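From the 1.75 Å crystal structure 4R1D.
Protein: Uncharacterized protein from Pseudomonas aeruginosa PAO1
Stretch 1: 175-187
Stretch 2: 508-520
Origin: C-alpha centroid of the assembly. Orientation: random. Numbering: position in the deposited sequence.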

# COMPACT_ATOMS: atom_id res chain seq x y z
N PRO A 175 -28.39 -24.83 -3.93
CA PRO A 175 -29.06 -24.09 -2.85
C PRO A 175 -28.02 -23.32 -2.04
O PRO A 175 -27.01 -23.90 -1.70
N PRO A 176 -28.26 -22.03 -1.76
CA PRO A 176 -27.26 -21.22 -1.06
C PRO A 176 -26.78 -21.84 0.26
O PRO A 176 -25.61 -21.70 0.60
N GLY A 177 -27.66 -22.55 0.96
CA GLY A 177 -27.27 -23.19 2.21
C GLY A 177 -26.16 -24.21 2.03
O GLY A 177 -25.30 -24.38 2.89
N ASP A 178 -26.20 -24.90 0.89
CA ASP A 178 -25.20 -25.90 0.57
C ASP A 178 -23.83 -25.24 0.48
O ASP A 178 -22.80 -25.89 0.68
N GLN A 179 -23.83 -23.94 0.17
CA GLN A 179 -22.60 -23.16 -0.04
C GLN A 179 -22.20 -22.40 1.24
O GLN A 179 -21.28 -21.56 1.22
N GLY A 180 -22.89 -22.68 2.33
CA GLY A 180 -22.57 -22.05 3.60
C GLY A 180 -23.32 -20.75 3.89
O GLY A 180 -22.96 -20.03 4.81
N GLU A 181 -24.37 -20.45 3.12
CA GLU A 181 -25.14 -19.22 3.35
C GLU A 181 -25.85 -19.30 4.70
O GLU A 181 -26.50 -20.31 5.00
N GLU A 182 -25.74 -18.24 5.50
CA GLU A 182 -26.19 -18.28 6.89
C GLU A 182 -27.36 -17.36 7.26
O GLU A 182 -27.93 -17.51 8.34
N GLN A 183 -27.72 -16.42 6.39
CA GLN A 183 -28.81 -15.49 6.71
C GLN A 183 -30.17 -16.15 6.46
O GLN A 183 -31.14 -15.87 7.16
N GLY A 184 -30.24 -17.00 5.44
CA GLY A 184 -31.43 -17.79 5.18
C GLY A 184 -32.51 -17.06 4.42
O GLY A 184 -33.64 -17.53 4.33
N LYS A 185 -32.16 -15.91 3.86
CA LYS A 185 -33.14 -15.08 3.15
C LYS A 185 -33.13 -15.36 1.65
O LYS A 185 -34.18 -15.54 1.03
N VAL A 186 -31.94 -15.42 1.05
CA VAL A 186 -31.86 -15.56 -0.39
C VAL A 186 -32.06 -16.99 -0.85
O VAL A 186 -31.85 -17.93 -0.09
N GLY A 187 -32.47 -17.16 -2.10
CA GLY A 187 -32.75 -18.49 -2.61
C GLY A 187 -31.84 -18.82 -3.77
O GLY A 187 -31.01 -18.01 -4.16
N PRO A 508 -20.35 -8.64 8.96
CA PRO A 508 -21.43 -8.28 8.03
C PRO A 508 -22.70 -9.11 8.27
O PRO A 508 -23.80 -8.56 8.23
N ALA A 509 -22.56 -10.41 8.51
CA ALA A 509 -23.72 -11.24 8.81
C ALA A 509 -24.42 -10.71 10.06
O ALA A 509 -25.64 -10.55 10.08
N LEU A 510 -23.65 -10.40 11.09
CA LEU A 510 -24.23 -9.88 12.32
C LEU A 510 -24.95 -8.55 12.12
O LEU A 510 -25.91 -8.24 12.83
N ALA A 511 -24.50 -7.76 11.14
CA ALA A 511 -25.10 -6.46 10.87
C ALA A 511 -26.31 -6.57 9.94
O ALA A 511 -26.94 -5.57 9.60
N GLY A 512 -26.60 -7.79 9.51
CA GLY A 512 -27.81 -8.07 8.74
C GLY A 512 -27.71 -7.91 7.24
O GLY A 512 -28.69 -7.53 6.60
N VAL A 513 -26.55 -8.20 6.65
CA VAL A 513 -26.42 -8.14 5.19
C VAL A 513 -27.34 -9.16 4.54
O VAL A 513 -27.76 -10.14 5.17
N LYS A 514 -27.67 -8.92 3.27
CA LYS A 514 -28.65 -9.74 2.58
C LYS A 514 -28.24 -11.20 2.47
O LYS A 514 -29.05 -12.11 2.66
N ALA A 515 -26.97 -11.44 2.15
CA ALA A 515 -26.45 -12.80 2.07
C ALA A 515 -25.04 -12.88 2.64
O ALA A 515 -24.22 -11.98 2.43
N SER A 516 -24.75 -13.95 3.37
CA SER A 516 -23.44 -14.15 3.99
C SER A 516 -23.07 -15.63 3.93
O SER A 516 -23.79 -16.50 4.45
N PHE A 517 -21.95 -15.93 3.27
CA PHE A 517 -21.48 -17.31 3.11
C PHE A 517 -20.29 -17.59 4.01
O PHE A 517 -19.21 -17.01 3.86
N ARG A 518 -20.52 -18.49 4.96
CA ARG A 518 -19.53 -18.81 5.98
C ARG A 518 -18.77 -20.06 5.54
O ARG A 518 -19.25 -21.19 5.69
N HIS A 519 -17.59 -19.86 4.97
CA HIS A 519 -16.87 -20.97 4.34
C HIS A 519 -15.85 -21.59 5.29
O HIS A 519 -15.13 -20.90 5.99
N GLY A 520 -15.77 -22.92 5.29
CA GLY A 520 -14.82 -23.59 6.14
C GLY A 520 -15.46 -24.35 7.28
O GLY A 520 -16.68 -24.54 7.32

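Packing of 175-187 against 508-520, which together bury 721 Å², centred on Glu 182, Gln 183 and Phe 517. The backbones meet in a single beta bridge, Glu 181 with Phe 517, where Arg 518 N donates to Gly 180 O (2.9 Å) and Glu 182 N to Ser 516 O (2.8 Å). Glu 182 (chi1 p, chi2 t) leaves its backbone sideways, but its extended chain brings the carboxylate to the strand: Ser 516 OG (chi1 t) donates to Glu 182 OE2 at 2.7 Å. Glu 182 OE1 sits 4.2 Å from Arg 518 NH1, well out of the guanidinium plane, so the charges are merely near each other. Gln 183 (m, m) points toward the other stretch and ties the helix end to the loop beyond it, its NE2 donating to Ala 509 O (3.1 Å) and to Val 513 O (3.0 Å). Lys 185 (m, t, m, t) also points in, and its NZ reaches Val 513 O at 3.2 Å, so this carbonyl accepts from two side chains. Phe 517 (chi1 m, chi2 79°) takes Glu 181 CG over one ring face, 3.8 Å from the ring centroid; Gln 179 O lies at the ring edge, 3.6 Å from Phe 517 CD2, and Pro 176 CB is 4.2 Å from Phe 517 CE2. Glu 181 (t, m) then folds its carboxylate back: OE2 accepts from Ser 516 N and from Gln 183 N, both at 2.9 Å, while OE1 accepts from Gly 184 N at 2.8 Å. Val 186 (m) packs CG2 on Ala 515 CB (4.0 Å). Two waters bridge the stretches: one joins Gln 179 OE1 (2.8 Å) to His 519 NE2 (2.9 Å), the other Val 186 N (2.9 Å) to Lys 514 O (2.7 Å).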

# COMPACT_ATOMS: atom_id res chain seq x y z
CB PRO A 175 -29.67 -25.20 -2.00
CG PRO A 175 -29.92 -26.31 -2.99
CD PRO A 175 -28.74 -26.26 -3.93
CB PRO A 176 -27.99 -19.90 -0.81
CG PRO A 176 -29.00 -19.81 -1.92
CD PRO A 176 -29.42 -21.24 -2.20
CB ASP A 178 -25.52 -26.53 -0.79
CG ASP A 178 -26.68 -27.53 -0.73
OD1 ASP A 178 -27.35 -27.62 0.31
OD2 ASP A 178 -26.90 -28.22 -1.75
CB GLN A 179 -22.79 -22.14 -1.16
CG GLN A 179 -23.15 -22.73 -2.52
CD GLN A 179 -21.95 -23.35 -3.23
OE1 GLN A 179 -20.81 -22.97 -2.98
NE2 GLN A 179 -22.22 -24.31 -4.12
CB GLU A 181 -26.15 -18.99 2.22
CG GLU A 181 -26.51 -17.52 1.98
CD GLU A 181 -27.29 -16.91 3.12
OE1 GLU A 181 -28.33 -17.50 3.49
OE2 GLU A 181 -26.88 -15.84 3.64
CB GLU A 182 -25.02 -18.00 7.84
CG GLU A 182 -24.47 -16.56 7.76
CD GLU A 182 -23.17 -16.39 8.54
OE1 GLU A 182 -23.03 -17.02 9.61
OE2 GLU A 182 -22.28 -15.64 8.08
CB GLN A 183 -28.70 -14.19 5.91
CG GLN A 183 -27.35 -13.47 6.03
CD GLN A 183 -27.05 -12.97 7.44
OE1 GLN A 183 -26.78 -13.76 8.36
NE2 GLN A 183 -27.10 -11.66 7.62
CB LYS A 185 -32.91 -13.60 3.47
CG LYS A 185 -33.10 -13.26 4.96
CD LYS A 185 -32.79 -11.79 5.31
CE LYS A 185 -31.29 -11.47 5.21
NZ LYS A 185 -30.92 -10.14 5.81
CB VAL A 186 -30.53 -15.00 -0.95
CG1 VAL A 186 -30.39 -13.54 -0.59
CG2 VAL A 186 -29.36 -15.81 -0.44
CB PRO A 508 -20.81 -8.58 6.66
CG PRO A 508 -19.32 -8.32 6.88
CD PRO A 508 -19.08 -8.90 8.27
CB ALA A 509 -23.33 -12.70 8.99
CB LEU A 510 -23.16 -9.76 13.42
CG LEU A 510 -22.59 -11.12 13.86
CD1 LEU A 510 -21.43 -10.97 14.84
CD2 LEU A 510 -23.70 -11.99 14.46
CB ALA A 511 -24.06 -5.50 10.30
CB VAL A 513 -24.96 -8.32 4.69
CG1 VAL A 513 -24.11 -7.12 5.05
CG2 VAL A 513 -24.36 -9.60 5.25
CB LYS A 514 -28.95 -9.16 1.20
CG LYS A 514 -29.92 -10.00 0.37
CD LYS A 514 -30.45 -9.22 -0.83
CE LYS A 514 -31.71 -8.43 -0.49
NZ LYS A 514 -32.44 -7.93 -1.71
CB ALA A 515 -26.48 -13.32 0.63
CB SER A 516 -23.44 -13.64 5.44
OG SER A 516 -22.19 -13.85 6.08
CB PHE A 517 -21.14 -17.60 1.65
CG PHE A 517 -22.31 -17.45 0.72
CD1 PHE A 517 -22.72 -16.19 0.30
CD2 PHE A 517 -23.00 -18.57 0.27
CE1 PHE A 517 -23.80 -16.04 -0.53
CE2 PHE A 517 -24.08 -18.43 -0.56
CZ PHE A 517 -24.48 -17.16 -0.98
CB ARG A 518 -20.26 -19.02 7.31
CG ARG A 518 -19.41 -19.27 8.55
CD ARG A 518 -20.38 -19.33 9.74
NE ARG A 518 -19.78 -19.59 11.04
CZ ARG A 518 -19.31 -18.65 11.87
NH1 ARG A 518 -19.32 -17.37 11.51
NH2 ARG A 518 -18.81 -19.01 13.05
CB HIS A 519 -16.19 -20.51 3.03
CG HIS A 519 -17.16 -20.14 1.95
ND1 HIS A 519 -16.95 -19.09 1.09
CD2 HIS A 519 -18.34 -20.69 1.59
CE1 HIS A 519 -17.96 -19.00 0.25
NE2 HIS A 519 -18.82 -19.96 0.53
O HOH W 1 -19.99 -20.49 -2.06
O HOH W 2 -29.69 -14.73 2.81